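Local coordinates for T cell receptor mu chain (Monodelphis domestica, PDB 7L15), which pairs with a gamma chain to form the marsupial gamma mu T cell receptor and probably takes part in antigen recognition at the T cell surface, at residues 29-34 with 89-94; 49-54 with 104-109; 95-100 with 128-133; 139-144 with 152-157; 172-177 with 192-197. All coordinates share one frame; numbering follows the deposited sequence.

Interaction 1: 29-34 with 89-94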
# COMPACT_ATOMS: atom_id res chain seq x y z
N GLY A 29 -13.43 3.87 -15.12
CA GLY A 29 -13.78 3.99 -16.52
C GLY A 29 -13.37 5.30 -17.16
O GLY A 29 -13.28 5.37 -18.39
N LYS A 30 -13.11 6.33 -16.36
CA LYS A 30 -12.72 7.60 -16.95
C LYS A 30 -11.25 7.59 -17.36
O LYS A 30 -10.49 6.67 -17.06
CB LYS A 30 -12.99 8.76 -15.98
CG LYS A 30 -14.46 9.01 -15.69
CD LYS A 30 -15.13 9.76 -16.82
CE LYS A 30 -16.36 10.50 -16.32
NZ LYS A 30 -17.50 10.26 -17.24
N THR A 31 -10.86 8.64 -18.06
CA THR A 31 -9.49 8.80 -18.52
C THR A 31 -8.75 9.75 -17.59
O THR A 31 -9.24 10.83 -17.27
CB THR A 31 -9.47 9.30 -19.96
OG1 THR A 31 -9.98 8.27 -20.81
CG2 THR A 31 -8.03 9.67 -20.39
N LEU A 32 -7.57 9.33 -17.15
CA LEU A 32 -6.70 10.19 -16.37
C LEU A 32 -5.83 11.02 -17.32
O LEU A 32 -5.23 10.47 -18.24
CB LEU A 32 -5.82 9.34 -15.45
CG LEU A 32 -4.87 10.10 -14.53
CD1 LEU A 32 -5.68 10.97 -13.58
CD2 LEU A 32 -3.99 9.13 -13.78
N SER A 33 -5.78 12.33 -17.10
CA SER A 33 -4.88 13.22 -17.84
C SER A 33 -4.08 14.05 -16.86
O SER A 33 -4.63 14.92 -16.20
CB SER A 33 -5.67 14.13 -18.79
OG SER A 33 -6.70 13.42 -19.44
N LEU A 34 -2.77 13.82 -16.79
CA LEU A 34 -1.91 14.60 -15.90
C LEU A 34 -0.94 15.44 -16.72
O LEU A 34 -0.57 15.09 -17.84
CB LEU A 34 -1.13 13.70 -14.94
CG LEU A 34 -1.99 12.77 -14.06
CD1 LEU A 34 -1.16 12.05 -13.00
CD2 LEU A 34 -3.10 13.55 -13.39
N PHE A 89 2.92 15.05 -20.58
CA PHE A 89 1.58 14.65 -20.16
C PHE A 89 1.51 13.14 -19.97
O PHE A 89 2.31 12.39 -20.53
CB PHE A 89 0.53 15.09 -21.16
CG PHE A 89 0.62 16.54 -21.48
CD1 PHE A 89 1.48 16.99 -22.48
CD2 PHE A 89 -0.14 17.47 -20.78
CE1 PHE A 89 1.59 18.33 -22.77
CE2 PHE A 89 -0.04 18.82 -21.06
CZ PHE A 89 0.82 19.26 -22.06
N LEU A 90 0.57 12.73 -19.14
CA LEU A 90 0.25 11.33 -18.92
C LEU A 90 -1.21 11.11 -19.26
O LEU A 90 -2.07 11.94 -18.94
CB LEU A 90 0.53 10.92 -17.48
CG LEU A 90 0.02 9.56 -17.02
CD1 LEU A 90 0.82 8.47 -17.66
CD2 LEU A 90 0.10 9.41 -15.50
N GLN A 91 -1.50 10.01 -19.94
CA GLN A 91 -2.89 9.65 -20.17
C GLN A 91 -3.09 8.18 -19.83
O GLN A 91 -2.35 7.33 -20.32
CB GLN A 91 -3.32 9.91 -21.60
CG GLN A 91 -4.70 9.33 -21.85
CD GLN A 91 -5.21 9.59 -23.25
OE1 GLN A 91 -5.74 10.67 -23.54
NE2 GLN A 91 -5.07 8.59 -24.13
N ILE A 92 -4.08 7.91 -18.98
CA ILE A 92 -4.43 6.55 -18.62
C ILE A 92 -5.92 6.40 -18.83
O ILE A 92 -6.72 7.00 -18.10
CB ILE A 92 -4.03 6.19 -17.18
CG1 ILE A 92 -2.53 6.31 -17.01
CG2 ILE A 92 -4.43 4.75 -16.88
CD1 ILE A 92 -2.03 5.81 -15.65
N GLU A 93 -6.29 5.62 -19.83
CA GLU A 93 -7.69 5.36 -20.10
C GLU A 93 -8.17 4.25 -19.20
O GLU A 93 -7.39 3.44 -18.70
CB GLU A 93 -7.89 4.98 -21.56
CG GLU A 93 -7.32 5.99 -22.50
CD GLU A 93 -8.01 5.97 -23.82
OE1 GLU A 93 -7.33 5.70 -24.83
OE2 GLU A 93 -9.24 6.22 -23.86
N ASP A 94 -9.50 4.22 -19.01
CA ASP A 94 -10.19 3.12 -18.35
C ASP A 94 -9.68 2.91 -16.92
O ASP A 94 -9.32 1.80 -16.52
CB ASP A 94 -10.08 1.83 -19.17
CG ASP A 94 -11.11 0.79 -18.74
OD1 ASP A 94 -12.03 1.17 -17.99
OD2 ASP A 94 -11.00 -0.40 -19.13
O HOH W 1 -11.23 6.18 -20.49
O HOH W 2 -5.33 12.79 -22.08
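Leu34, Leu90 and Leu32 bury the most surface where strand 32-34 runs antiparallel to strand 89-92. Leu34 and Leu90 form a hydrogen-bonded pair and run alongside each other in the same direction: CG of Leu34 stands anti to its carbonyl carbon and CG of Leu90 anti to its backbone N, so that Leu34 CD1 meets Leu90 CD2 at 3.8 Å. Beneath them Leu34 N reaches Leu90 O (2.9 Å) in the carbonyl plane, on a lone pair. Leu32 pairs with Ile92 in the same way, its N 2.7 Å from Ile92 O but above that carbonyl's plane, and its CB rests 4.0 Å from Ile92 CB. On the other face one water joins Ser33 OG to Gln91 OE1. Beyond the strand ends, a second water is held by Gly29 O, Thr31 OG1 and Asp94 N. The four aliphatic side chains pack on Tyr103 of strand 101-109, and Leu34 and Leu90 also on Trp50 of strand 48-53, while backbone bonds tie strand 87-92 to strand 77-82 of the V domain.

Interaction 2: 49-54 with 104-109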
# COMPACT_ATOMS: atom_id res chain seq x y z
N ASP A 49 9.84 10.54 -17.28
CA ASP A 49 9.01 9.36 -17.04
C ASP A 49 7.91 9.69 -16.03
O ASP A 49 7.95 10.69 -15.31
CB ASP A 49 9.82 8.18 -16.48
CG ASP A 49 10.99 7.78 -17.35
OD1 ASP A 49 10.89 7.93 -18.58
OD2 ASP A 49 12.01 7.31 -16.80
N TRP A 50 6.93 8.79 -15.95
CA TRP A 50 5.89 8.84 -14.92
C TRP A 50 5.98 7.58 -14.08
O TRP A 50 6.04 6.47 -14.62
CB TRP A 50 4.50 8.94 -15.55
CG TRP A 50 4.19 10.27 -16.16
CD1 TRP A 50 4.31 10.63 -17.48
CD2 TRP A 50 3.66 11.41 -15.48
NE1 TRP A 50 3.88 11.92 -17.65
CE2 TRP A 50 3.49 12.43 -16.44
CE3 TRP A 50 3.31 11.68 -14.16
CZ2 TRP A 50 2.98 13.67 -16.12
CZ3 TRP A 50 2.81 12.93 -13.83
CH2 TRP A 50 2.65 13.91 -14.81
N TYR A 51 6.00 7.75 -12.75
CA TYR A 51 6.01 6.64 -11.80
C TYR A 51 4.80 6.76 -10.88
O TYR A 51 4.43 7.87 -10.48
CB TYR A 51 7.29 6.63 -10.95
CG TYR A 51 8.45 5.99 -11.64
CD1 TYR A 51 9.12 6.64 -12.65
CD2 TYR A 51 8.88 4.71 -11.28
CE1 TYR A 51 10.18 6.04 -13.31
CE2 TYR A 51 9.92 4.11 -11.92
CZ TYR A 51 10.58 4.78 -12.93
OH TYR A 51 11.63 4.17 -13.57
N LEU A 52 4.22 5.61 -10.52
CA LEU A 52 3.10 5.49 -9.59
C LEU A 52 3.60 5.02 -8.22
O LEU A 52 4.10 3.90 -8.09
CB LEU A 52 2.05 4.52 -10.13
CG LEU A 52 0.87 4.32 -9.17
CD1 LEU A 52 0.21 5.67 -8.80
CD2 LEU A 52 -0.17 3.34 -9.73
N TRP A 53 3.44 5.87 -7.21
CA TRP A 53 3.80 5.55 -5.83
C TRP A 53 2.51 5.33 -5.05
O TRP A 53 1.90 6.28 -4.57
CB TRP A 53 4.64 6.67 -5.18
CG TRP A 53 6.01 6.80 -5.73
CD1 TRP A 53 6.36 7.10 -7.02
CD2 TRP A 53 7.24 6.64 -5.02
NE1 TRP A 53 7.73 7.14 -7.14
CE2 TRP A 53 8.29 6.86 -5.93
CE3 TRP A 53 7.54 6.33 -3.69
CZ2 TRP A 53 9.61 6.77 -5.56
CZ3 TRP A 53 8.85 6.25 -3.32
CH2 TRP A 53 9.88 6.47 -4.25
N THR A 54 2.08 4.07 -4.96
CA THR A 54 0.89 3.85 -4.14
C THR A 54 1.32 3.43 -2.74
O THR A 54 2.10 2.49 -2.61
CB THR A 54 -0.01 2.79 -4.75
OG1 THR A 54 -0.40 3.16 -6.07
CG2 THR A 54 -1.26 2.62 -3.91
N HIS A 104 3.98 10.60 -9.90
CA HIS A 104 5.18 11.43 -9.92
C HIS A 104 5.73 11.51 -11.33
O HIS A 104 5.83 10.50 -12.03
CB HIS A 104 6.26 10.86 -8.98
CG HIS A 104 5.90 10.96 -7.54
ND1 HIS A 104 6.34 11.99 -6.73
CD2 HIS A 104 5.14 10.16 -6.75
CE1 HIS A 104 5.88 11.81 -5.51
NE2 HIS A 104 5.15 10.71 -5.49
N CYS A 105 6.05 12.73 -11.75
CA CYS A 105 6.93 12.98 -12.87
C CYS A 105 8.38 12.75 -12.43
O CYS A 105 8.77 13.10 -11.31
CB CYS A 105 6.71 14.42 -13.31
SG CYS A 105 7.50 15.10 -14.77
N ALA A 106 9.19 12.14 -13.30
CA ALA A 106 10.58 11.85 -12.97
C ALA A 106 11.50 12.19 -14.13
O ALA A 106 11.13 12.01 -15.29
CB ALA A 106 10.76 10.36 -12.60
N ARG A 107 12.71 12.67 -13.80
CA ARG A 107 13.76 12.93 -14.78
C ARG A 107 14.97 12.07 -14.46
O ARG A 107 15.43 12.03 -13.31
CB ARG A 107 14.18 14.41 -14.80
CG ARG A 107 15.40 14.69 -15.71
CD ARG A 107 15.85 16.17 -15.72
NE ARG A 107 16.93 16.45 -16.68
CZ ARG A 107 18.04 17.14 -16.40
NH1 ARG A 107 18.24 17.64 -15.19
NH2 ARG A 107 18.95 17.35 -17.36
N ARG A 108 15.50 11.39 -15.47
CA ARG A 108 16.73 10.64 -15.31
C ARG A 108 17.91 11.58 -15.42
O ARG A 108 17.99 12.38 -16.36
CB ARG A 108 16.81 9.52 -16.36
CG ARG A 108 18.10 8.73 -16.30
CD ARG A 108 18.03 7.50 -17.19
NE ARG A 108 19.22 6.69 -16.99
CZ ARG A 108 19.26 5.37 -17.07
NH1 ARG A 108 18.15 4.68 -17.35
NH2 ARG A 108 20.40 4.74 -16.85
N VAL A 109 18.81 11.52 -14.44
CA VAL A 109 19.93 12.45 -14.29
C VAL A 109 21.18 11.66 -13.94
O VAL A 109 21.14 10.79 -13.06
CB VAL A 109 19.64 13.51 -13.21
CG1 VAL A 109 20.89 14.28 -12.84
CG2 VAL A 109 18.53 14.46 -13.68
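Four backbone hydrogen bonds join strands 49-53 and 104-109. His104 N points at Tyr51 O over 2.8 Å, almost straight at 174° and nearly along the C=O axis, and Tyr51 N returns a bond to His104 O in the carbonyl plane. Asp49 and Ala106 form the second hydrogen-bonded pair, with Ala106 N 2.8 Å from Asp49 O and above that carbonyl's plane. Between these two rungs lies the non-hydrogen-bonded pair Trp50 and Cys105, the tryptophan and disulfide core of the immunoglobulin V fold. Cys105, disulfide-bonded to Cys36, sets its CA over one face of the Trp50 indole, toward the rim, and its SG lies 5.0 Å from the centroid of the six-membered ring; Trp50 CZ3 is 4.2 Å from Cys105 CB. The face carrying Tyr51 and His104 belongs to the pairing with the gamma chain. There the side chains of His104 and Trp53 run across each other, His104 CD2 3.3 Å from Trp53 CD1, and the rings meet obliquely with planes at 62°. His104 ND1 is hydrogen-bonded to Gly121 O. Pro46 of the gamma chain packs on Trp53 and His104, and Tyr51 OH hydrogen-bonds to Lys105 N of that chain, while Tyr51 CD1 touches Ala106 CB at 4.1 Å.

Interaction 3: 95-100 with 128-133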
# COMPACT_ATOMS: atom_id res chain seq x y z
N LEU A 95 -9.67 4.00 -16.14
CA LEU A 95 -9.20 3.94 -14.77
C LEU A 95 -9.98 2.91 -13.96
O LEU A 95 -11.20 2.76 -14.11
CB LEU A 95 -9.33 5.30 -14.09
CG LEU A 95 -8.39 6.44 -14.48
CD1 LEU A 95 -8.86 7.72 -13.79
CD2 LEU A 95 -6.98 6.08 -14.06
N GLY A 96 -9.27 2.22 -13.07
CA GLY A 96 -9.89 1.36 -12.08
C GLY A 96 -9.27 1.62 -10.72
O GLY A 96 -8.38 2.47 -10.57
N LEU A 97 -9.76 0.86 -9.74
CA LEU A 97 -9.35 1.08 -8.35
C LEU A 97 -7.85 0.92 -8.16
O LEU A 97 -7.26 1.60 -7.32
CB LEU A 97 -10.09 0.10 -7.44
CG LEU A 97 -11.61 0.17 -7.53
CD1 LEU A 97 -12.23 -0.79 -6.53
CD2 LEU A 97 -12.14 1.60 -7.32
N ARG A 98 -7.22 0.02 -8.92
CA ARG A 98 -5.78 -0.18 -8.77
C ARG A 98 -4.96 1.00 -9.26
O ARG A 98 -3.77 1.06 -8.97
CB ARG A 98 -5.35 -1.45 -9.51
CG ARG A 98 -5.42 -2.74 -8.66
CD ARG A 98 -6.38 -3.77 -9.27
NE ARG A 98 -6.26 -3.87 -10.73
CZ ARG A 98 -7.14 -4.50 -11.51
NH1 ARG A 98 -6.96 -4.54 -12.83
NH2 ARG A 98 -8.20 -5.10 -10.98
N ASP A 99 -5.56 1.96 -9.98
CA ASP A 99 -4.79 3.11 -10.45
C ASP A 99 -4.66 4.23 -9.43
O ASP A 99 -4.03 5.24 -9.74
CB ASP A 99 -5.42 3.66 -11.73
CG ASP A 99 -5.41 2.64 -12.86
OD1 ASP A 99 -4.31 2.14 -13.19
OD2 ASP A 99 -6.50 2.32 -13.38
N SER A 100 -5.25 4.08 -8.23
CA SER A 100 -5.14 5.10 -7.19
C SER A 100 -3.72 5.19 -6.65
O SER A 100 -3.00 4.20 -6.54
CB SER A 100 -6.09 4.79 -6.02
OG SER A 100 -7.44 4.84 -6.43
N VAL A 128 -9.30 6.92 -7.32
CA VAL A 128 -10.29 6.34 -8.21
C VAL A 128 -11.39 5.75 -7.35
O VAL A 128 -11.12 5.03 -6.37
CB VAL A 128 -9.67 5.28 -9.14
CG1 VAL A 128 -10.73 4.75 -10.13
CG2 VAL A 128 -8.49 5.88 -9.92
N GLU A 129 -12.62 6.07 -7.67
CA GLU A 129 -13.76 5.54 -6.94
C GLU A 129 -14.72 4.91 -7.93
O GLU A 129 -14.63 5.17 -9.13
CB GLU A 129 -14.44 6.63 -6.10
CG GLU A 129 -15.13 7.68 -6.92
CD GLU A 129 -15.65 8.80 -6.04
OE1 GLU A 129 -16.25 9.75 -6.60
OE2 GLU A 129 -15.46 8.73 -4.79
N PRO A 130 -15.60 4.03 -7.46
CA PRO A 130 -16.51 3.35 -8.40
C PRO A 130 -17.40 4.34 -9.13
O PRO A 130 -17.74 5.41 -8.63
CB PRO A 130 -17.34 2.43 -7.50
CG PRO A 130 -16.86 2.66 -6.09
CD PRO A 130 -15.56 3.37 -6.15
N ARG A 131 -17.75 3.98 -10.36
CA ARG A 131 -18.65 4.83 -11.10
C ARG A 131 -20.05 4.69 -10.52
O ARG A 131 -20.43 3.59 -10.09
CB ARG A 131 -18.62 4.52 -12.60
CG ARG A 131 -19.61 3.53 -13.08
CD ARG A 131 -18.89 2.38 -13.77
NE ARG A 131 -18.44 2.72 -15.11
CZ ARG A 131 -17.41 2.13 -15.72
NH1 ARG A 131 -16.72 1.20 -15.08
NH2 ARG A 131 -17.06 2.49 -16.95
N PRO A 132 -20.81 5.78 -10.42
CA PRO A 132 -22.15 5.70 -9.84
C PRO A 132 -23.03 4.74 -10.62
O PRO A 132 -22.85 4.52 -11.82
CB PRO A 132 -22.66 7.14 -9.92
CG PRO A 132 -21.40 7.97 -9.90
CD PRO A 132 -20.45 7.17 -10.75
N ALA A 133 -23.96 4.13 -9.90
CA ALA A 133 -24.91 3.20 -10.49
C ALA A 133 -26.09 3.15 -9.54
O ALA A 133 -26.11 3.85 -8.52
CB ALA A 133 -24.26 1.83 -10.73
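This is a loop-to-strand contact at the base of the V domain, where a 3-10 turn at 97-99 meets the last residues of strand 124-129 as the chain leaves toward the C domain. Val128 is at the centre of the contact: with CG1 anti to the backbone N, that methyl sits 3.3 Å from Gly96 O, while CG2 turns to Asp99 CB and Ser100. Ser100 OG accepts the hydrogen bond from Val128 N at 2.9 Å, nearly straight at 164°, so a side chain takes the strand's N-H. Leu97 reaches across the proline with its CD2, 3.7 Å from Val128 O and 4.0 Å from Pro130 CD. Within the turn, Asp99 OD2 accepts a hydrogen bond from Gly96 N (2.8 Å) through its anti lone pair. Asp99 opens the Asp-X-Gly-X-Tyr-X-Cys motif of V-set domains, which runs through Tyr103 to Cys105; its salt bridge to Arg76 and the hydrogen bond from Tyr103 OH to Asp99 O (a tyrosine corner) are familiar features of the fold.

Interaction 4: 139-144 with 152-157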
# COMPACT_ATOMS: atom_id res chain seq x y z
N SER A 139 -27.20 -6.14 2.51
CA SER A 139 -27.62 -7.20 3.41
C SER A 139 -26.72 -7.18 4.64
O SER A 139 -25.60 -6.65 4.60
CB SER A 139 -27.57 -8.57 2.73
OG SER A 139 -26.43 -8.67 1.89
N VAL A 140 -27.22 -7.73 5.75
CA VAL A 140 -26.55 -7.60 7.04
C VAL A 140 -26.45 -8.98 7.69
O VAL A 140 -27.45 -9.67 7.85
CB VAL A 140 -27.30 -6.61 7.96
CG1 VAL A 140 -26.61 -6.51 9.30
CG2 VAL A 140 -27.37 -5.24 7.29
N PHE A 141 -25.24 -9.35 8.11
CA PHE A 141 -25.00 -10.64 8.73
C PHE A 141 -24.20 -10.45 10.00
O PHE A 141 -23.21 -9.72 10.01
CB PHE A 141 -24.24 -11.57 7.78
CG PHE A 141 -24.87 -11.64 6.43
CD1 PHE A 141 -25.94 -12.50 6.20
CD2 PHE A 141 -24.41 -10.85 5.40
CE1 PHE A 141 -26.55 -12.55 4.93
CE2 PHE A 141 -25.01 -10.91 4.13
CZ PHE A 141 -26.08 -11.77 3.90
N LEU A 142 -24.63 -11.13 11.07
CA LEU A 142 -23.87 -11.17 12.32
C LEU A 142 -22.97 -12.39 12.33
O LEU A 142 -23.39 -13.48 11.94
CB LEU A 142 -24.81 -11.20 13.53
CG LEU A 142 -25.47 -9.92 13.99
CD1 LEU A 142 -26.54 -10.25 15.03
CD2 LEU A 142 -24.42 -9.00 14.58
N VAL A 143 -21.73 -12.20 12.79
CA VAL A 143 -20.79 -13.30 12.96
C VAL A 143 -20.10 -13.12 14.30
O VAL A 143 -19.83 -11.99 14.72
CB VAL A 143 -19.73 -13.37 11.83
CG1 VAL A 143 -19.03 -14.73 11.87
CG2 VAL A 143 -20.36 -13.09 10.47
N ARG A 144 -19.79 -14.23 14.95
CA ARG A 144 -19.24 -14.24 16.29
C ARG A 144 -17.99 -15.11 16.36
O ARG A 144 -17.86 -16.09 15.63
CB ARG A 144 -20.25 -14.77 17.31
CG ARG A 144 -20.69 -13.75 18.31
CD ARG A 144 -21.43 -14.43 19.45
NE ARG A 144 -22.03 -13.46 20.35
CZ ARG A 144 -23.29 -13.03 20.26
NH1 ARG A 144 -24.08 -13.49 19.29
NH2 ARG A 144 -23.75 -12.15 21.12
N LEU A 152 -21.30 -7.97 9.28
CA LEU A 152 -20.88 -7.97 7.88
C LEU A 152 -21.97 -7.33 7.03
O LEU A 152 -23.12 -7.76 7.06
CB LEU A 152 -20.61 -9.40 7.42
CG LEU A 152 -20.56 -9.67 5.92
CD1 LEU A 152 -19.45 -8.87 5.30
CD2 LEU A 152 -20.32 -11.17 5.69
N ILE A 153 -21.59 -6.32 6.26
CA ILE A 153 -22.53 -5.49 5.51
C ILE A 153 -22.11 -5.53 4.04
O ILE A 153 -21.07 -4.95 3.68
CB ILE A 153 -22.55 -4.06 6.06
CG1 ILE A 153 -22.85 -4.11 7.55
CG2 ILE A 153 -23.58 -3.20 5.30
CD1 ILE A 153 -22.44 -2.84 8.28
N ARG A 154 -22.90 -6.18 3.19
CA ARG A 154 -22.43 -6.55 1.85
C ARG A 154 -23.18 -5.84 0.73
O ARG A 154 -24.41 -5.89 0.66
CB ARG A 154 -22.53 -8.06 1.62
CG ARG A 154 -21.59 -8.83 2.50
CD ARG A 154 -20.90 -9.99 1.82
NE ARG A 154 -21.04 -10.01 0.37
CZ ARG A 154 -21.40 -11.08 -0.33
NH1 ARG A 154 -21.49 -11.00 -1.64
NH2 ARG A 154 -21.65 -12.23 0.28
N ASN A 155 -22.41 -5.22 -0.15
CA ASN A 155 -22.88 -4.78 -1.46
C ASN A 155 -23.97 -3.72 -1.30
O ASN A 155 -25.18 -4.00 -1.36
CB ASN A 155 -23.31 -6.00 -2.27
CG ASN A 155 -22.19 -7.04 -2.36
OD1 ASN A 155 -22.39 -8.22 -2.07
ND2 ASN A 155 -21.00 -6.59 -2.75
N PHE A 156 -23.52 -2.50 -1.05
CA PHE A 156 -24.39 -1.34 -1.02
C PHE A 156 -23.77 -0.24 -1.85
O PHE A 156 -22.57 -0.22 -2.10
CB PHE A 156 -24.64 -0.86 0.41
CG PHE A 156 -23.40 -0.65 1.23
CD1 PHE A 156 -22.79 -1.72 1.87
CD2 PHE A 156 -22.87 0.62 1.39
CE1 PHE A 156 -21.65 -1.53 2.64
CE2 PHE A 156 -21.74 0.83 2.17
CZ PHE A 156 -21.13 -0.25 2.78
N TYR A 157 -24.62 0.67 -2.29
CA TYR A 157 -24.18 1.81 -3.02
C TYR A 157 -25.29 2.83 -2.81
O TYR A 157 -26.47 2.44 -2.87
CB TYR A 157 -23.97 1.53 -4.52
CG TYR A 157 -23.35 2.74 -5.17
CD1 TYR A 157 -21.97 2.95 -5.09
CD2 TYR A 157 -24.14 3.71 -5.77
CE1 TYR A 157 -21.39 4.10 -5.64
CE2 TYR A 157 -23.56 4.88 -6.33
CZ TYR A 157 -22.18 5.05 -6.25
OH TYR A 157 -21.58 6.17 -6.78
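Strands 139-144 and 152-154 form an antiparallel hairpin of the immunoglobulin C1-type domain, and its outward face meets the gamma chain. Phe141 and Leu152 are a hydrogen-bonded pair, with Leu152 N 2.7 Å from Phe141 O and nearly along the C=O axis. Their side chains lie alongside each other: Phe141 CG is anti to its carbonyl carbon (chi1 -51°) and Leu152 CG anti to its backbone N (chi1 162°), which brings Phe141 CD2 4.1 Å from Leu152 CG. Arg154 begins with CG anti to the carbonyl carbon and then bends at chi2 and chi3, chi3 being close to eclipsed at 12°. Its CG meets the Phe141 ring edge-on, 4.3 Å from CE2, while the guanidinium folds back to Asn155 OD1 in weak bonds and forms a salt bridge through NH2 with Glu136 of the gamma chain. Ser139 OG is set between N and carbonyl carbon and hydrogen-bonds to Lys140 NZ of the gamma chain. On the other face Val140 and Ile153 point to Val205 inside the sandwich. Asn155 and Phe156 both face Tyr187, which fits a G1 beta bulge, and Ile153 O lies at the edge of the Phe156 ring, in its plane.

Interaction 5: 172-177 with 192-197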
# COMPACT_ATOMS: atom_id res chain seq x y z
N ILE A 172 -22.78 -1.19 22.38
CA ILE A 172 -21.74 -2.00 23.01
C ILE A 172 -20.43 -1.23 22.93
O ILE A 172 -20.33 -0.24 22.20
CB ILE A 172 -21.61 -3.41 22.38
CG1 ILE A 172 -20.96 -3.36 21.01
CG2 ILE A 172 -22.97 -4.07 22.25
CD1 ILE A 172 -20.82 -4.74 20.34
N SER A 173 -19.43 -1.67 23.68
CA SER A 173 -18.13 -1.02 23.72
C SER A 173 -17.27 -1.42 22.51
O SER A 173 -17.48 -2.45 21.86
CB SER A 173 -17.40 -1.40 25.01
OG SER A 173 -17.26 -2.81 25.10
N ALA A 174 -16.29 -0.57 22.22
CA ALA A 174 -15.22 -0.85 21.26
C ALA A 174 -15.74 -1.14 19.84
O ALA A 174 -15.17 -1.96 19.12
CB ALA A 174 -14.33 -2.00 21.75
N GLN A 175 -16.79 -0.43 19.43
CA GLN A 175 -17.28 -0.49 18.06
C GLN A 175 -16.38 0.30 17.12
O GLN A 175 -15.85 1.35 17.50
CB GLN A 175 -18.70 0.07 17.97
CG GLN A 175 -19.76 -0.80 18.59
CD GLN A 175 -21.14 -0.17 18.52
OE1 GLN A 175 -21.64 0.16 17.43
NE2 GLN A 175 -21.75 0.01 19.68
N SER A 176 -16.22 -0.21 15.89
CA SER A 176 -15.41 0.45 14.85
C SER A 176 -15.73 -0.14 13.48
O SER A 176 -15.90 -1.36 13.34
CB SER A 176 -13.92 0.32 15.14
OG SER A 176 -13.55 -1.04 15.17
N LEU A 177 -15.74 0.72 12.46
CA LEU A 177 -16.28 0.41 11.14
C LEU A 177 -15.19 0.46 10.08
O LEU A 177 -14.46 1.45 9.99
CB LEU A 177 -17.38 1.41 10.78
CG LEU A 177 -17.94 1.29 9.36
CD1 LEU A 177 -18.78 0.04 9.24
CD2 LEU A 177 -18.75 2.51 9.04
N ILE A 192 -16.99 -3.93 13.83
CA ILE A 192 -16.48 -4.83 14.87
C ILE A 192 -16.88 -4.30 16.24
O ILE A 192 -16.86 -3.08 16.47
CB ILE A 192 -14.96 -4.98 14.75
CG1 ILE A 192 -14.60 -5.69 13.44
CG2 ILE A 192 -14.40 -5.73 15.93
CD1 ILE A 192 -14.94 -7.14 13.44
N GLY A 193 -17.23 -5.21 17.15
CA GLY A 193 -17.47 -4.81 18.52
C GLY A 193 -17.19 -5.95 19.47
O GLY A 193 -16.92 -7.08 19.05
N ARG A 194 -17.24 -5.64 20.78
CA ARG A 194 -16.96 -6.61 21.83
C ARG A 194 -18.22 -6.83 22.66
O ARG A 194 -18.82 -5.87 23.15
CB ARG A 194 -15.82 -6.14 22.74
CG ARG A 194 -14.65 -5.48 22.00
CD ARG A 194 -14.18 -6.27 20.81
NE ARG A 194 -13.47 -7.47 21.20
CZ ARG A 194 -12.19 -7.68 20.93
NH1 ARG A 194 -11.50 -6.77 20.26
NH2 ARG A 194 -11.61 -8.81 21.32
N VAL A 195 -18.62 -8.09 22.82
CA VAL A 195 -19.80 -8.42 23.61
C VAL A 195 -19.71 -9.89 23.99
O VAL A 195 -19.20 -10.71 23.22
CB VAL A 195 -21.11 -8.09 22.85
CG1 VAL A 195 -21.38 -9.12 21.75
CG2 VAL A 195 -22.30 -7.98 23.82
N GLY A 196 -20.21 -10.22 25.18
CA GLY A 196 -20.17 -11.60 25.62
C GLY A 196 -20.89 -12.52 24.65
O GLY A 196 -21.90 -12.14 24.04
N GLU A 197 -20.36 -13.73 24.49
CA GLU A 197 -20.87 -14.66 23.49
C GLU A 197 -22.31 -15.05 23.74
O GLU A 197 -22.97 -15.57 22.83
CB GLU A 197 -19.99 -15.92 23.43
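Ile172 sets CG1 between the backbone N and the carbonyl carbon and then extends fully, which drives CD1 across to the other segment, where this methyl packs directly on the backbone, 3.8 Å from Gly193 CA and 3.6 Å from Arg194 O. In Arg194, chi1 puts CG anti to the carbonyl carbon and lays it against Ala174 CB at 3.5 Å; bends at chi2 and chi3 then turn the guanidinium off to a salt bridge, NH1 to Glu150 of the gamma chain. Gln175, with an extended chain, presents its amide NE2 to Ile172 O at 2.9 Å, bracing the corner at Ala174. Past the corner the backbones pair: Ile192 N meets Ser176 O at 2.8 Å and 172°, and Ser176 N reaches Ile192 O at 3.0 Å. The chain thereby passes from strand 170-173, beside 162-167, to strand 175-181, outermost in this chain's other C-domain sheet, where 187-194 lies between it and 148-156; Ile172 and Val195 pack on Val149 of that last strand.

How the interactions relate
From the N terminus, 29-34 is joined to 89-94 in interaction 1, and before that loop closes the chain has entered interaction 2 at 49-54, whose partner comes later at 104-109, so the two cross. Interaction 3 opens at 95-100, inside the span of interaction 2, and closes at 128-133, crossing it but following interaction 1 in series. Trp50 touches both strands of interaction 1, and Leu95 links interactions 1 and 3, knitting the V domain. The chain then passes into the C domain, and Pro132 and Ala133 touch Tyr157 there. Interactions 4 and 5 close two hairpins of one sheet, separated by strands 162-167 and 170-173 of the other, and meet where Arg144 packs against 195-197.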